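Local coordinates for excinuclease ABC, subunit A. (PDB 2VF7) that binds DNA and recognises damage in nucleotide excision repair as a zinc-containing, dimeric ABC-type ATPase, at the interface of chains A and B. Coordinates in Å, arbitrary orientation; residue numbers count along the deposited sequence, not the author numbering. Chains: chain A/B, Excinuclease ABC, subunit A..

Contact 1: the interface of chains A and B. Residues chain A 246; chain B 248-251.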
loop_
_atom_site.group_PDB
_atom_site.type_symbol
_atom_site.label_atom_id
_atom_site.label_comp_id
_atom_site.label_asym_id
_atom_site.label_seq_id
_atom_site.Cartn_x
_atom_site.Cartn_y
_atom_site.Cartn_z
ATOM N N LYS A 246 -26.499 -36.880 -23.784
ATOM C CA LYS A 246 -25.599 -36.682 -22.644
ATOM C C LYS A 246 -24.139 -36.403 -23.022
ATOM O O LYS A 246 -23.225 -36.882 -22.338
ATOM C CB LYS A 246 -25.665 -37.862 -21.649
ATOM C CG LYS A 246 -26.991 -38.119 -20.997
ATOM C CD LYS A 246 -27.152 -39.599 -20.666
ATOM C CE LYS A 246 -28.459 -39.891 -19.943
ATOM N NZ LYS A 246 -29.641 -39.992 -20.868
ATOM N N GLU B 248 -30.199 -46.888 -22.653
ATOM C CA GLU B 248 -29.842 -45.541 -22.188
ATOM C C GLU B 248 -29.310 -45.593 -20.752
ATOM O O GLU B 248 -29.965 -46.194 -19.904
ATOM C CB GLU B 248 -31.100 -44.649 -22.229
ATOM C CG GLU B 248 -30.860 -43.175 -21.973
ATOM C CD GLU B 248 -32.086 -42.453 -21.406
ATOM O OE1 GLU B 248 -33.235 -42.803 -21.777
ATOM O OE2 GLU B 248 -31.910 -41.502 -20.604
ATOM N N PRO B 249 -28.131 -44.985 -20.470
ATOM C CA PRO B 249 -27.565 -45.089 -19.108
ATOM C C PRO B 249 -28.013 -43.957 -18.162
ATOM O O PRO B 249 -28.710 -43.049 -18.598
ATOM C CB PRO B 249 -26.058 -45.019 -19.363
ATOM C CG PRO B 249 -25.926 -44.155 -20.646
ATOM C CD PRO B 249 -27.253 -44.204 -21.370
ATOM N N SER B 250 -27.600 -43.990 -16.892
ATOM C CA SER B 250 -27.908 -42.889 -15.964
ATOM C C SER B 250 -27.143 -41.603 -16.291
ATOM O O SER B 250 -27.661 -40.506 -16.149
ATOM C CB SER B 250 -27.618 -43.283 -14.521
ATOM O OG SER B 250 -28.413 -44.367 -14.138
ATOM N N TYR B 251 -25.880 -41.755 -16.673
ATOM C CA TYR B 251 -25.040 -40.618 -17.013
ATOM C C TYR B 251 -23.842 -41.177 -17.764
ATOM O O TYR B 251 -23.678 -42.387 -17.840
ATOM C CB TYR B 251 -24.641 -39.802 -15.745
ATOM C CG TYR B 251 -23.803 -40.587 -14.750
ATOM C CD1 TYR B 251 -24.409 -41.369 -13.771
ATOM C CD2 TYR B 251 -22.415 -40.562 -14.809
ATOM C CE1 TYR B 251 -23.646 -42.104 -12.853
ATOM C CE2 TYR B 251 -21.642 -41.292 -13.902
ATOM C CZ TYR B 251 -22.272 -42.056 -12.923
ATOM O OH TYR B 251 -21.529 -42.795 -12.029
#
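A:Lys246 reaches across the dimer to B:Glu248, and the two side chains cross at about a right angle. The amine NZ of A:Lys246 forms a salt bridge, also a hydrogen bond, with carboxylate oxygen OE2 of B:Glu248 at 2.7 Å. It meets the oxygen on its anti side, 28° out of the carboxylate plane. The lysine chain runs out nearly straight and then turns at its end (chi4 81°), which swings NZ toward the acid. The glutamate brings its carboxylate there with CG anti to the backbone N, chi1 -171°. Beside the bridge, methylene CE of A:Lys246 lies 3.4 Å from the backbone carbonyl O of B:Pro249. A lysine suits this place because its long chain spans the distance between the chains while its polarised last methylene can face a carbonyl. Beyond this close end the contact is loose: CE of A:Lys246 is 3.9 Å from B:Ser250 O, and CD of A:Lys246 is 4.3 Å from B:Tyr251 CA. With an alanine here, B:Glu248 would probably lose its cationic mate and a gap would open above the B:Pro249 carbonyl. A:Lys246 directly follows helix 236-245, in a left-handed backbone conformation, and the B-chain residues form the loop entering strand 251-254; both belong to the UvrA DNA-binding region.

Contact 2: the interface of chains A and B. Residues chain A 62, 94-95, 657; chain B 65, 68-69.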
loop_
_atom_site.group_PDB
_atom_site.type_symbol
_atom_site.label_atom_id
_atom_site.label_comp_id
_atom_site.label_asym_id
_atom_site.label_seq_id
_atom_site.Cartn_x
_atom_site.Cartn_y
_atom_site.Cartn_z
ATOM N N GLN A 62 11.048 9.152 -1.976
ATOM C CA GLN A 62 9.865 8.298 -1.737
ATOM C C GLN A 62 10.133 6.820 -1.836
ATOM O O GLN A 62 9.629 6.049 -1.031
ATOM C CB GLN A 62 8.702 8.645 -2.665
ATOM C CG GLN A 62 7.776 9.693 -2.087
ATOM C CD GLN A 62 6.294 9.355 -2.241
ATOM O OE1 GLN A 62 5.459 9.847 -1.459
ATOM N NE2 GLN A 62 5.955 8.521 -3.239
ATOM N N ALA A 94 9.652 12.968 1.534
ATOM C CA ALA A 94 9.066 13.982 0.665
ATOM C C ALA A 94 7.582 13.773 0.376
ATOM O O ALA A 94 7.137 12.644 0.193
ATOM C CB ALA A 94 9.853 14.066 -0.646
ATOM N N VAL A 95 6.845 14.885 0.298
ATOM C CA VAL A 95 5.439 14.935 -0.123
ATOM C C VAL A 95 5.313 15.813 -1.381
ATOM O O VAL A 95 5.764 16.945 -1.378
ATOM C CB VAL A 95 4.541 15.531 1.007
ATOM C CG1 VAL A 95 3.070 15.403 0.654
ATOM C CG2 VAL A 95 4.829 14.849 2.353
ATOM N N LEU A 657 -0.917 3.389 -4.683
ATOM C CA LEU A 657 -1.084 4.833 -4.805
ATOM C C LEU A 657 -0.921 5.077 -6.289
ATOM O O LEU A 657 -0.150 4.362 -6.929
ATOM C CB LEU A 657 -0.028 5.599 -4.003
ATOM C CG LEU A 657 1.475 5.418 -4.308
ATOM C CD1 LEU A 657 2.199 6.949 -4.013
ATOM C CD2 LEU A 657 2.017 4.011 -3.398
ATOM N N TYR B 65 1.363 11.182 7.525
ATOM C CA TYR B 65 2.129 11.125 6.313
ATOM C C TYR B 65 1.265 10.518 5.220
ATOM O O TYR B 65 1.132 11.105 4.141
ATOM C CB TYR B 65 3.394 10.306 6.536
ATOM C CG TYR B 65 4.266 10.130 5.312
ATOM C CD1 TYR B 65 5.139 11.135 4.910
ATOM C CD2 TYR B 65 4.220 8.954 4.559
ATOM C CE1 TYR B 65 5.946 10.985 3.786
ATOM C CE2 TYR B 65 5.027 8.791 3.417
ATOM C CZ TYR B 65 5.888 9.808 3.049
ATOM O OH TYR B 65 6.703 9.659 1.949
ATOM N N SER B 68 -1.209 12.653 3.743
ATOM C CA SER B 68 -0.630 13.800 3.040
ATOM C C SER B 68 -0.125 13.380 1.671
ATOM O O SER B 68 -0.153 14.167 0.722
ATOM C CB SER B 68 0.501 14.422 3.859
ATOM O OG SER B 68 0.024 14.839 5.130
ATOM N N VAL B 69 0.339 12.132 1.594
ATOM C CA VAL B 69 0.813 11.537 0.355
ATOM C C VAL B 69 -0.353 11.163 -0.558
ATOM O O VAL B 69 -0.305 11.460 -1.750
ATOM C CB VAL B 69 1.722 10.327 0.622
ATOM C CG1 VAL B 69 1.678 9.348 -0.543
ATOM C CG2 VAL B 69 3.149 10.797 0.895
#
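Helix 49-69, which begins at the Walker A (P-loop) lysine, ends here in chain B, where B:Val69 and B:Tyr65 touch A:Gln62 from the same helix of chain A. Methyl CG2 of B:Val69 lies 3.4 Å from the amide oxygen OE1 of A:Gln62, the two side chains coming from opposite directions. The same methyl caps one face of the B:Tyr65 ring toward its rim, which is likely to limit the turning of the ring. A:Gln62, bent at chi2 (-135°), also brings OE1 to 3.6 Å from the phenol OH of B:Tyr65, with amide and ring planes 42° apart. That OH of B:Tyr65 is 3.5 Å from the backbone O of A:Ala94; both are polar approaches longer than a usual hydrogen bond. Farther along, CG1 of A:Val95 packs 3.5 Å from the backbone O of B:Ser68, placed there by its position anti to the backbone N (chi1 -172°). Valine suits both places because a beta-branched methyl can lie against a backbone carbonyl, as in A:Val95, or an amide oxygen, as in B:Val69, while glutamine offers both reach and polarity. The side chain of A:Leu657 lies only at the margin. In the fold, the last turns of the B helix lie between strand 94-96 of chain A and the loop joining strands 649-652 and 660-663, between the cysteine pairs of a zinc module.

Contact 3: the interface of chains A and B. Residues chain A 64, 91; chain B 397-399.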
loop_
_atom_site.group_PDB
_atom_site.type_symbol
_atom_site.label_atom_id
_atom_site.label_comp_id
_atom_site.label_asym_id
_atom_site.label_seq_id
_atom_site.Cartn_x
_atom_site.Cartn_y
_atom_site.Cartn_z
ATOM N N ARG A 64 12.912 5.354 -1.076
ATOM C CA ARG A 64 13.671 4.984 0.124
ATOM C C ARG A 64 12.769 4.765 1.329
ATOM O O ARG A 64 12.886 3.757 2.030
ATOM C CB ARG A 64 14.686 6.072 0.474
ATOM C CG ARG A 64 15.839 6.167 -0.482
ATOM C CD ARG A 64 16.808 7.237 -0.045
ATOM N NE ARG A 64 17.987 7.236 -0.894
ATOM C CZ ARG A 64 18.920 8.177 -0.858
ATOM N NH1 ARG A 64 18.808 9.189 0.002
ATOM N NH2 ARG A 64 19.967 8.107 -1.674
ATOM N N LEU A 91 18.785 13.854 2.499
ATOM C CA LEU A 91 17.448 14.034 1.936
ATOM C C LEU A 91 16.360 13.482 2.862
ATOM O O LEU A 91 16.280 12.263 3.045
ATOM C CB LEU A 91 17.355 13.292 0.594
ATOM C CG LEU A 91 16.694 13.901 -0.645
ATOM C CD1 LEU A 91 16.046 12.747 -1.403
ATOM C CD2 LEU A 91 15.676 15.021 -0.391
ATOM N N ASN B 397 19.977 4.960 3.189
ATOM C CA ASN B 397 20.333 6.375 3.258
ATOM C C ASN B 397 19.188 7.256 3.724
ATOM O O ASN B 397 19.021 8.376 3.254
ATOM C CB ASN B 397 20.947 6.836 1.932
ATOM C CG ASN B 397 22.210 6.069 1.599
ATOM O OD1 ASN B 397 23.192 6.123 2.355
ATOM N ND2 ASN B 397 22.184 5.310 0.494
ATOM N N LEU B 398 18.410 6.740 4.670
ATOM C CA LEU B 398 17.327 7.503 5.272
ATOM C C LEU B 398 17.846 8.609 6.164
ATOM O O LEU B 398 18.738 8.402 6.980
ATOM C CB LEU B 398 16.382 6.601 6.051
ATOM C CG LEU B 398 15.291 5.941 5.208
ATOM C CD1 LEU B 398 14.396 5.121 6.095
ATOM C CD2 LEU B 398 14.466 6.986 4.467
ATOM N N PHE B 399 17.274 9.792 5.997
ATOM C CA PHE B 399 17.693 10.950 6.745
ATOM C C PHE B 399 16.448 11.558 7.348
ATOM O O PHE B 399 15.422 11.633 6.673
ATOM C CB PHE B 399 18.378 11.953 5.820
ATOM C CG PHE B 399 18.827 13.197 6.514
ATOM C CD1 PHE B 399 20.116 13.290 7.036
ATOM C CD2 PHE B 399 17.961 14.284 6.661
ATOM C CE1 PHE B 399 20.534 14.447 7.704
ATOM C CE2 PHE B 399 18.374 15.437 7.325
ATOM C CZ PHE B 399 19.658 15.513 7.852
HETATM O O HOH W 1 19.881 10.933 2.185
#
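A:Arg64 extends its chain from CG to NE (chi2 -179°), carrying the guanidinium from helix 49-69 over B:Asn397. The backbone of the asparagine brings its CB against the cation, while chi1 -61°, with CG anti to the carbonyl carbon, sets where the amide lies relative to it. The CB methylene sits over the centre of one guanidinium face, with CB of B:Asn397 3.7 Å from CZ of A:Arg64. The amide and guanidinium planes are 53° apart, so the groups are not stacked. NH1 of A:Arg64 also approaches the backbone O of B:Asn397 at 3.4 Å, a loose polar contact rather than a defined bond. That carbonyl is instead bridged to chain A by water 1, which lies 2.9 Å from B:Asn397 O and 3.1 Å from the backbone N of A:Leu91. Next to the water, CB of B:Phe399 packs 3.5 Å from the backbone O of A:Leu91. On the other flank CD2 of B:Leu398 lies 4.1 Å from CB of A:Arg64. An arginine fits because it has a long apolar stem and a flat head that can cover a small neighbour. The site places a P-loop helix against the segment between the ABC signature helix 382-393 and the Walker B strand 402-406 of the other subunit, and may link dimerisation to nucleotide state.

Contact 4: the interface of chains A and B. Residues chain A 65, 93; chain B 65, 93-95, 401.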
loop_
_atom_site.group_PDB
_atom_site.type_symbol
_atom_site.label_atom_id
_atom_site.label_comp_id
_atom_site.label_asym_id
_atom_site.label_seq_id
_atom_site.Cartn_x
_atom_site.Cartn_y
_atom_site.Cartn_z
ATOM N N TYR A 65 11.881 5.728 1.558
ATOM C CA TYR A 65 10.945 5.661 2.668
ATOM C C TYR A 65 10.075 4.412 2.594
ATOM O O TYR A 65 10.040 3.625 3.553
ATOM C CB TYR A 65 10.110 6.954 2.787
ATOM C CG TYR A 65 9.289 7.018 4.059
ATOM C CD1 TYR A 65 9.881 7.320 5.293
ATOM C CD2 TYR A 65 7.922 6.736 4.038
ATOM C CE1 TYR A 65 9.123 7.353 6.464
ATOM C CE2 TYR A 65 7.161 6.759 5.205
ATOM C CZ TYR A 65 7.766 7.073 6.404
ATOM O OH TYR A 65 6.985 7.107 7.536
ATOM N N PRO A 93 12.259 12.634 4.125
ATOM C CA PRO A 93 11.123 12.148 3.322
ATOM C C PRO A 93 10.421 13.292 2.580
ATOM O O PRO A 93 10.594 14.450 2.950
ATOM C CB PRO A 93 10.207 11.512 4.372
ATOM C CG PRO A 93 11.137 11.173 5.516
ATOM C CD PRO A 93 12.078 12.342 5.559
ATOM N N TYR B 65 1.363 11.182 7.525
ATOM C CA TYR B 65 2.129 11.125 6.313
ATOM C C TYR B 65 1.265 10.518 5.220
ATOM O O TYR B 65 1.132 11.105 4.141
ATOM C CB TYR B 65 3.394 10.306 6.536
ATOM C CG TYR B 65 4.266 10.130 5.312
ATOM C CD1 TYR B 65 5.139 11.135 4.910
ATOM C CD2 TYR B 65 4.220 8.954 4.559
ATOM C CE1 TYR B 65 5.946 10.985 3.786
ATOM C CE2 TYR B 65 5.027 8.791 3.417
ATOM C CZ TYR B 65 5.888 9.808 3.049
ATOM O OH TYR B 65 6.703 9.659 1.949
ATOM N N PRO B 93 8.613 11.898 10.307
ATOM C CA PRO B 93 8.241 10.563 9.815
ATOM C C PRO B 93 8.875 9.409 10.622
ATOM O O PRO B 93 10.003 9.526 11.096
ATOM C CB PRO B 93 8.760 10.562 8.376
ATOM C CG PRO B 93 8.817 11.988 7.989
ATOM C CD PRO B 93 9.109 12.773 9.227
ATOM N N ALA B 94 8.139 8.306 10.766
ATOM C CA ALA B 94 8.542 7.195 11.635
ATOM C C ALA B 94 8.776 5.933 10.839
ATOM O O ALA B 94 8.056 5.689 9.882
ATOM C CB ALA B 94 7.466 6.933 12.689
ATOM N N VAL B 95 9.777 5.144 11.255
ATOM C CA VAL B 95 10.007 3.776 10.744
ATOM C C VAL B 95 10.017 2.745 11.913
ATOM O O VAL B 95 10.804 2.876 12.851
ATOM C CB VAL B 95 11.328 3.673 9.893
ATOM C CG1 VAL B 95 11.527 2.269 9.312
ATOM C CG2 VAL B 95 11.332 4.688 8.752
ATOM N N VAL B 401 14.388 10.675 9.904
ATOM C CA VAL B 401 13.269 9.846 10.404
ATOM C C VAL B 401 13.440 9.492 11.882
ATOM O O VAL B 401 14.534 9.650 12.416
ATOM C CB VAL B 401 13.007 8.557 9.527
ATOM C CG1 VAL B 401 12.658 8.941 8.114
ATOM C CG2 VAL B 401 14.189 7.612 9.534
HETATM O O HOH W 2 5.589 8.818 9.060
#
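A:Tyr65 and B:Tyr65 form the apolar centre with A:Pro93 and B:Pro93, close to the two-fold axis of this UvrA-family ABC ATPase dimer. The phenol rings slide past each other in opposite directions with their planes inclined by about 53°. CE2 of A:Tyr65 leans over the rim of the other ring, 3.4 Å from CE2 of B:Tyr65. The prolines cross with CG of A:Pro93 and CG of B:Pro93 3.5 Å apart, a tight carbon pair; rigid, compact rings suit a spot where two copies of one residue must meet. CB of B:Pro93 then packs 3.8 Å from CE1 of A:Tyr65, the side chains at about a right angle. CG1 of B:Val401 closes the flank 3.7 Å from CG of A:Pro93. With its CG anti to the backbone N (chi1 -171°), A:Tyr65 carries its hydroxyl past this apolar group to the strand 94-96 of chain B. There OH of A:Tyr65 is hydrogen-bonded to the backbone O of B:Ala94 at 2.9 Å. Water 2 lies 2.7 Å from the same OH of A:Tyr65. It also bonds to the backbone N of B:Ala94, at 3.1 Å from water 2. A phenylalanine here would keep the ring but is likely to leave the B:Ala94 carbonyl and the bridging water without their hydroxyl partner.

Contacts 2, 3 and 4 form one cluster on the ATPase side of the dimer: contacts 3 and 4 lie about 9 Å apart between C-alpha centres, contacts 2 and 4 about 10 Å, and contacts 2 and 3 about 14 Å. Helix 49-69 runs through all three, and B:Tyr65 serves both contacts 2 and 4. Contact 1 stands alone, about 65 to 71 Å from the others between C-alpha centres, where the DNA-binding regions meet. Because it lies so far from the cluster, the subunits touch both at their nucleotide-binding bodies and at distant lobes, which may set the spacing of the DNA-binding surfaces; the two-fold symmetry repeats each contact.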